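MutT/nudix family protein (Enterococcus faecalis, PDB 2FML) is of unknown function but pairs a Nudix domain with an NrtR-type winged helix, so it may be a DNA-binding regulator that responds to a nucleotide-like ligand. Local coordinates at residues L47-E52 / Q209-D214; F112-R117 / H186-I191; L129-E134 / P205-V210. All blocks are in the same frame, centred on the assembly; numbering follows the deposited sequence.

Contact 1 of 3, residues L47-E52 / Q209-D214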
# COMPACT_ATOMS: atom_id res chain seq x y z
N LEU A 47 -1.20 16.88 -5.17
CA LEU A 47 -0.01 17.67 -5.34
C LEU A 47 -0.04 18.26 -6.72
O LEU A 47 -0.37 17.59 -7.70
CB LEU A 47 1.22 16.77 -5.25
CG LEU A 47 1.53 16.15 -3.91
CD1 LEU A 47 2.83 15.37 -4.02
CD2 LEU A 47 1.57 17.21 -2.78
N CYS A 48 0.29 19.54 -6.80
CA CYS A 48 0.44 20.20 -8.09
C CYS A 48 1.74 21.01 -8.07
O CYS A 48 2.45 21.05 -7.06
CB CYS A 48 -0.81 21.06 -8.39
SG CYS A 48 -1.01 22.53 -7.39
N TYR A 49 2.03 21.68 -9.18
CA TYR A 49 3.16 22.55 -9.19
C TYR A 49 2.85 23.80 -10.01
O TYR A 49 2.49 23.68 -11.16
CB TYR A 49 4.35 21.77 -9.72
CG TYR A 49 5.60 22.55 -10.05
CD1 TYR A 49 6.56 22.84 -9.07
CD2 TYR A 49 5.86 22.93 -11.38
CE1 TYR A 49 7.73 23.55 -9.43
CE2 TYR A 49 6.99 23.62 -11.72
CZ TYR A 49 7.92 23.95 -10.76
OH TYR A 49 9.04 24.62 -11.18
N ASN A 50 2.98 24.99 -9.41
CA ASN A 50 2.96 26.25 -10.15
C ASN A 50 4.32 26.62 -10.81
O ASN A 50 5.26 26.89 -10.09
CB ASN A 50 2.49 27.38 -9.21
CG ASN A 50 2.11 28.65 -9.96
OD1 ASN A 50 2.96 29.35 -10.54
ND2 ASN A 50 0.81 28.92 -10.01
N LYS A 51 4.43 26.66 -12.15
CA LYS A 51 5.74 26.92 -12.84
C LYS A 51 6.29 28.32 -12.66
O LYS A 51 7.49 28.52 -12.52
CB LYS A 51 5.68 26.69 -14.37
CG LYS A 51 5.39 25.26 -14.84
CD LYS A 51 4.36 25.27 -15.98
CE LYS A 51 4.94 25.74 -17.31
NZ LYS A 51 5.37 24.62 -18.21
N GLU A 52 5.41 29.32 -12.73
CA GLU A 52 5.85 30.70 -12.69
C GLU A 52 6.44 30.97 -11.31
O GLU A 52 7.52 31.55 -11.19
CB GLU A 52 4.71 31.68 -13.05
CG GLU A 52 3.82 31.23 -14.28
CD GLU A 52 2.74 30.15 -13.88
OE1 GLU A 52 1.71 30.51 -13.23
OE2 GLU A 52 2.92 28.94 -14.22
N GLN A 209 4.24 14.41 -13.85
CA GLN A 209 2.84 14.66 -14.25
C GLN A 209 2.37 16.07 -13.85
O GLN A 209 1.63 16.69 -14.61
CB GLN A 209 1.91 13.64 -13.63
CG GLN A 209 1.73 12.36 -14.40
CD GLN A 209 0.75 11.41 -13.68
OE1 GLN A 209 0.04 11.81 -12.78
NE2 GLN A 209 0.74 10.17 -14.09
N VAL A 210 2.80 16.57 -12.69
CA VAL A 210 2.47 17.94 -12.26
C VAL A 210 2.88 19.05 -13.28
O VAL A 210 2.43 20.21 -13.18
CB VAL A 210 3.07 18.32 -10.86
CG1 VAL A 210 2.69 17.31 -9.77
CG2 VAL A 210 4.50 18.51 -10.93
N LEU A 211 3.72 18.67 -14.24
CA LEU A 211 4.23 19.58 -15.25
C LEU A 211 3.34 19.63 -16.49
O LEU A 211 3.53 20.48 -17.33
CB LEU A 211 5.67 19.18 -15.64
CG LEU A 211 6.83 19.63 -14.76
CD1 LEU A 211 8.15 19.12 -15.36
CD2 LEU A 211 6.89 21.18 -14.59
N GLY A 212 2.37 18.72 -16.58
CA GLY A 212 1.28 18.84 -17.54
C GLY A 212 1.52 18.36 -18.96
O GLY A 212 1.20 19.07 -19.94
N LYS A 213 2.06 17.16 -19.09
CA LYS A 213 2.10 16.46 -20.40
C LYS A 213 3.25 16.82 -21.34
O LYS A 213 3.59 16.01 -22.20
CB LYS A 213 0.73 16.47 -21.14
CG LYS A 213 -0.30 15.39 -20.70
CD LYS A 213 -0.87 15.60 -19.28
CE LYS A 213 -0.23 14.68 -18.26
NZ LYS A 213 -0.30 15.26 -16.86
N ASP A 214 3.84 18.00 -21.20
CA ASP A 214 5.18 18.19 -21.74
C ASP A 214 6.13 19.05 -20.88
O ASP A 214 5.67 19.85 -20.06
CB ASP A 214 5.17 18.55 -23.25
CG ASP A 214 4.95 20.03 -23.51
OD1 ASP A 214 3.99 20.34 -24.25
OD2 ASP A 214 5.74 20.87 -23.02
O HOH W 1 0.51 20.74 -11.57

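Contact 2 of 3, residues F112-R117 / H186-I191. With GOL (glycerol), chain C.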
# COMPACT_ATOMS: atom_id res chain seq x y z
N PHE A 112 -3.35 3.46 6.96
CA PHE A 112 -3.08 3.84 8.34
C PHE A 112 -4.14 3.29 9.24
O PHE A 112 -5.34 3.46 8.99
CB PHE A 112 -3.07 5.36 8.39
CG PHE A 112 -1.90 5.94 7.63
CD1 PHE A 112 -0.69 6.18 8.28
CD2 PHE A 112 -2.04 6.27 6.29
CE1 PHE A 112 0.39 6.70 7.56
CE2 PHE A 112 -0.99 6.78 5.58
CZ PHE A 112 0.22 6.97 6.19
N SER A 113 -3.68 2.57 10.27
CA SER A 113 -4.51 1.75 11.06
C SER A 113 -4.19 1.79 12.54
O SER A 113 -4.68 0.94 13.31
CB SER A 113 -4.41 0.33 10.58
OG SER A 113 -3.06 -0.16 10.71
N ARG A 114 -3.38 2.74 12.94
CA ARG A 114 -3.05 2.87 14.34
C ARG A 114 -4.38 2.95 15.12
O ARG A 114 -5.28 3.67 14.72
CB ARG A 114 -2.25 4.16 14.54
CG ARG A 114 -2.34 4.62 15.95
CD ARG A 114 -1.08 5.51 16.25
NE ARG A 114 -1.13 6.77 15.49
CZ ARG A 114 -1.84 7.82 15.87
NH1 ARG A 114 -2.57 7.77 17.01
NH2 ARG A 114 -1.76 8.90 15.17
N PRO A 115 -4.52 2.14 16.19
CA PRO A 115 -5.83 1.92 16.82
C PRO A 115 -6.51 3.17 17.39
O PRO A 115 -7.73 3.16 17.61
CB PRO A 115 -5.52 0.90 17.93
CG PRO A 115 -4.28 0.19 17.48
CD PRO A 115 -3.48 1.26 16.76
N ASP A 116 -5.75 4.24 17.62
CA ASP A 116 -6.32 5.47 18.13
C ASP A 116 -6.08 6.70 17.25
O ASP A 116 -6.09 7.83 17.79
CB ASP A 116 -5.72 5.76 19.52
CG ASP A 116 -4.18 5.84 19.47
OD1 ASP A 116 -3.59 5.62 18.35
OD2 ASP A 116 -3.57 6.08 20.53
N ARG A 117 -5.86 6.50 15.95
CA ARG A 117 -5.70 7.61 15.04
C ARG A 117 -6.98 8.52 14.89
O ARG A 117 -6.86 9.66 14.51
CB ARG A 117 -5.27 7.10 13.63
CG ARG A 117 -6.26 6.16 12.93
CD ARG A 117 -5.70 5.77 11.58
NE ARG A 117 -5.71 6.96 10.75
CZ ARG A 117 -6.81 7.51 10.24
NH1 ARG A 117 -8.01 6.94 10.43
NH2 ARG A 117 -6.72 8.67 9.59
N HIS A 186 -2.94 13.10 9.81
CA HIS A 186 -2.65 13.61 8.44
C HIS A 186 -1.24 14.15 8.22
O HIS A 186 -0.75 14.14 7.11
CB HIS A 186 -3.69 14.63 8.00
CG HIS A 186 -5.04 14.03 7.82
ND1 HIS A 186 -6.09 14.71 7.26
CD2 HIS A 186 -5.48 12.78 8.10
CE1 HIS A 186 -7.14 13.91 7.21
NE2 HIS A 186 -6.79 12.73 7.72
N SER A 187 -0.58 14.57 9.29
CA SER A 187 0.84 14.93 9.16
C SER A 187 1.70 13.71 8.75
O SER A 187 2.62 13.84 7.89
CB SER A 187 1.33 15.47 10.51
OG SER A 187 1.69 14.33 11.21
N GLU A 188 1.39 12.53 9.32
CA GLU A 188 2.04 11.30 8.91
C GLU A 188 1.77 10.90 7.50
O GLU A 188 2.56 10.23 6.89
CB GLU A 188 1.65 10.07 9.78
CG GLU A 188 2.22 10.05 11.17
CD GLU A 188 1.42 9.12 12.03
OE1 GLU A 188 1.34 7.95 11.60
OE2 GLU A 188 0.82 9.55 13.07
N ILE A 189 0.54 11.13 7.07
CA ILE A 189 0.14 10.84 5.73
C ILE A 189 0.83 11.79 4.70
O ILE A 189 1.27 11.34 3.64
CB ILE A 189 -1.42 10.90 5.55
CG1 ILE A 189 -2.23 10.16 6.67
CG2 ILE A 189 -1.76 10.51 4.12
CD1 ILE A 189 -3.77 10.05 6.34
N ILE A 190 0.94 13.08 4.99
CA ILE A 190 1.63 13.99 4.07
C ILE A 190 3.13 13.69 3.93
O ILE A 190 3.71 13.66 2.81
CB ILE A 190 1.35 15.46 4.43
CG1 ILE A 190 -0.09 15.72 4.06
CG2 ILE A 190 2.32 16.47 3.61
CD1 ILE A 190 -0.71 16.95 4.57
N ILE A 191 3.77 13.45 5.06
CA ILE A 191 5.16 12.99 5.11
C ILE A 191 5.33 11.68 4.32
O ILE A 191 6.27 11.53 3.53
CB ILE A 191 5.61 12.86 6.59
CG1 ILE A 191 5.64 14.24 7.25
CG2 ILE A 191 6.91 12.08 6.78
CD1 ILE A 191 6.64 15.13 6.75
C1 GOL C . -10.67 11.33 7.45
O1 GOL C . -10.13 12.51 6.78
C2 GOL C . -9.77 10.73 8.56
O2 GOL C . -8.47 10.32 8.08
C3 GOL C . -10.52 9.48 9.00
O3 GOL C . -10.04 8.82 10.16
O HOH W 2 -1.28 6.72 12.19

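Contact 3 of 3, residues L129-E134 / P205-V210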
# COMPACT_ATOMS: atom_id res chain seq x y z
N LEU A 129 -2.45 9.18 -3.43
CA LEU A 129 -1.57 10.26 -3.92
C LEU A 129 -1.93 10.51 -5.40
O LEU A 129 -2.14 9.57 -6.17
CB LEU A 129 -0.12 9.79 -3.82
CG LEU A 129 1.03 10.62 -4.40
CD1 LEU A 129 0.93 12.12 -3.93
CD2 LEU A 129 2.35 10.00 -3.89
N ALA A 130 -2.04 11.77 -5.80
CA ALA A 130 -2.15 12.09 -7.23
C ALA A 130 -1.47 13.39 -7.50
O ALA A 130 -1.42 14.28 -6.60
CB ALA A 130 -3.62 12.16 -7.67
N PHE A 131 -0.95 13.47 -8.73
CA PHE A 131 -0.26 14.65 -9.28
C PHE A 131 -1.15 15.21 -10.34
O PHE A 131 -1.50 14.48 -11.27
CB PHE A 131 1.02 14.21 -9.97
CG PHE A 131 1.87 13.32 -9.15
CD1 PHE A 131 2.47 13.79 -7.98
CD2 PHE A 131 2.08 12.01 -9.55
CE1 PHE A 131 3.25 12.96 -7.22
CE2 PHE A 131 2.90 11.18 -8.81
CZ PHE A 131 3.48 11.66 -7.64
N ILE A 132 -1.51 16.49 -10.23
CA ILE A 132 -2.54 17.09 -11.06
C ILE A 132 -2.20 18.57 -11.35
O ILE A 132 -1.17 19.06 -10.91
CB ILE A 132 -3.98 16.94 -10.40
CG1 ILE A 132 -4.10 17.69 -9.06
CG2 ILE A 132 -4.30 15.43 -10.18
CD1 ILE A 132 -5.49 18.32 -8.81
N GLY A 133 -3.03 19.24 -12.15
CA GLY A 133 -2.91 20.68 -12.31
C GLY A 133 -3.48 21.39 -11.10
O GLY A 133 -4.20 20.78 -10.29
N GLU A 134 -3.15 22.68 -10.99
CA GLU A 134 -3.66 23.57 -9.97
C GLU A 134 -5.08 24.01 -10.36
O GLU A 134 -5.30 25.15 -10.79
CB GLU A 134 -2.75 24.80 -9.81
CG GLU A 134 -2.85 25.46 -8.43
CD GLU A 134 -1.97 26.70 -8.23
OE1 GLU A 134 -0.94 26.87 -8.90
OE2 GLU A 134 -2.31 27.53 -7.35
N PRO A 205 9.56 8.35 -12.56
CA PRO A 205 9.28 9.79 -12.41
C PRO A 205 7.82 10.20 -12.69
O PRO A 205 7.59 11.22 -13.35
CB PRO A 205 10.27 10.45 -13.41
CG PRO A 205 10.98 9.32 -14.12
CD PRO A 205 10.22 8.07 -13.86
N GLN A 206 6.86 9.44 -12.15
CA GLN A 206 5.45 9.79 -12.33
C GLN A 206 5.18 11.24 -11.91
O GLN A 206 4.41 11.94 -12.56
CB GLN A 206 4.52 8.85 -11.56
CG GLN A 206 3.78 7.74 -12.35
CD GLN A 206 2.68 7.05 -11.45
OE1 GLN A 206 2.11 5.98 -11.78
NE2 GLN A 206 2.39 7.68 -10.31
N VAL A 207 5.84 11.68 -10.84
CA VAL A 207 5.67 13.06 -10.31
C VAL A 207 5.75 14.19 -11.35
O VAL A 207 5.07 15.22 -11.19
CB VAL A 207 6.63 13.38 -9.13
CG1 VAL A 207 8.10 13.53 -9.63
CG2 VAL A 207 6.16 14.66 -8.37
N LEU A 208 6.53 13.97 -12.41
CA LEU A 208 6.62 14.94 -13.54
C LEU A 208 5.27 15.17 -14.24
O LEU A 208 5.18 16.00 -15.14
CB LEU A 208 7.70 14.51 -14.55
CG LEU A 208 9.10 14.32 -13.98
CD1 LEU A 208 10.04 13.93 -15.06
CD2 LEU A 208 9.58 15.61 -13.30
N GLN A 209 4.24 14.41 -13.85
CA GLN A 209 2.84 14.66 -14.25
C GLN A 209 2.37 16.07 -13.85
O GLN A 209 1.63 16.69 -14.61
CB GLN A 209 1.91 13.64 -13.63
CG GLN A 209 1.73 12.36 -14.40
CD GLN A 209 0.75 11.41 -13.68
OE1 GLN A 209 0.04 11.81 -12.78
NE2 GLN A 209 0.74 10.17 -14.09
N VAL A 210 2.80 16.57 -12.69
CA VAL A 210 2.47 17.94 -12.26
C VAL A 210 2.88 19.05 -13.28
O VAL A 210 2.43 20.21 -13.18
CB VAL A 210 3.07 18.32 -10.86
CG1 VAL A 210 2.69 17.31 -9.77
CG2 VAL A 210 4.50 18.51 -10.93
O HOH W 1 0.51 20.74 -11.57

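Contact 1 of 3, residues L47-E52 / Q209-D214
With CG anti to the backbone N (chi1 170°), Y49 turns its ring beside L211, whose own CG stands anti to the carbonyl carbon (chi1 -82°). The two side chains run next to each other and point the same way. The CD2 methyl of L211 lies 3.8 Å from Y49 CE2 and is just as close to CD2 of that ring, which it approaches obliquely. V210 splits its two methyls over the strand: CG2 packs on Y49 CB at 3.5 Å, whereas CG1 reaches back to L47 O at 3.7 Å and lies 4.0 Å from C48 CA. No direct polar bond joins the segments. Instead, a water accepts from Y49 N at 3.0 Å and donates to V210 O at 2.6 Å, giving partners to two backbone groups at an otherwise apolar junction. The 3-10 segment that presents V210 and L211 ends in a turn closed by G212 N on Q209 O, 2.9 Å. Beyond the apolar patch, the hydroxyl of Y49 is bonded to D54, and K51, at the exposed margin, forms a salt bridge through NZ with E219. K222 and V223 of helix 217-228 also pack on Y49. The end of strand 39-50 in the Nudix sheet thus meets the winged-helix part of the chain, an interdomain junction consistent with the two-domain architecture of NrtR-like proteins.

Contact 2 of 3, residues F112-R117 / H186-I191
The glycerol oxygen O2 is gripped from both segments, by R117 NH2 at 2.8 Å and by H186 NE2 at 3.0 Å, the latter bond almost straight (175°). The arginine and histidine do not bond to each other; the ligand oxygen bridges them and lies near the plane of the imidazole. R117 also donates through NH1 to glycerol O3 at 2.8 Å. The arginine chain bends at chi3 (-68°), placing NE where D185 OD2 takes it in a salt bridge, while V123 O accepts from NH1 and H186 ND1 is hydrogen-bonded to L74 N. D43 OD2 and D118 OD2 are also hydrogen-bonded to the glycerol, which probably came from the crystallisation liquor but may mark a polar pocket of the Nudix fold, between the loop after strand 106-112 and the start of helix 186-200. The segment 112-117 leaves strand 106-112 through a type I turn from R114 to R117, and the second subunit meets this loop: S113 OG bonds to T85 N, and P115 O to R81 NH2, both of the neighbouring subunit. On the partly exposed side, R114 NH2 reaches E188 OE2 at 3.4 Å, a weak hydrogen bond within a salt bridge. The two side chains cross at about a right angle, with guanidinium and carboxylate planes 31° apart. A water supports the pair, donating to E188 OE1 at 3.0 Å and accepting weakly from R114 NE. Deeper in, I189 lays CG1 over one face of the F112 ring, 4.0 Å from its centroid and displaced toward the rim near CE2 and CD2, while E188 CB lies 4.2 Å from F112 CE1.

Contact 3 of 3, residues L129-E134 / P205-V210
F131 meets the 3-10 segment with almost its whole side chain. Its CB touches V210 CG1 at 3.5 Å and also rests on the CB of Q209. CG, anti to the carbonyl carbon (chi1 -50°), is thereby set near V207 CA and V210 CG1. Beyond that, the ring lies beneath V207, whose CA sits over its centre, 3.6 Å from the centroid and 8° off the normal, a CH-pi contact. V207 CG2 adds a touch, 3.6 Å from F131 CE1. Around the rim, near the ring plane, stand two amide groups: Q206 NE2 lies 3.8 Å from F131 CE2, and Q209 OE1 comes alongside CB. That same OE1 is 3.4 Å from F131 O, but both atoms are acceptors. At I132 the bond to CB points away from the 3-10 segment, but its carbonyl O receives a hydrogen bond from the water that also donates to V210 O. E134 bonds N50 through OE1 and K57 of strand 55-63 through OE2. Strand 123-131, parallel to 39-50 in the Nudix sheet, thus meets the 3-10 segment of the winged-helix part, with V197 of helix 186-200 packing on F131 and V207, and F227 of helix 217-228 on V207.

From the N terminus, the chain runs through strand 39-50, and contact 1 closes the longest loop, from 47-52 to 209-214. Contact 2 is nested within it, joining the turn after strand 106-112 to the start of helix 186-200. Contact 3 starts inside contact 2's loop, at the end of strand 123-131, and finishes beyond it at 205-210, so these two cross. Contacts 1 and 3 share Q209, V210 and a water, their centres 7 Å apart, and tie two neighbouring strands of the Nudix sheet to one 3-10 segment. Contact 2 lies about 27 Å from contact 1, centre to centre, on the opposite side of the chain's centre.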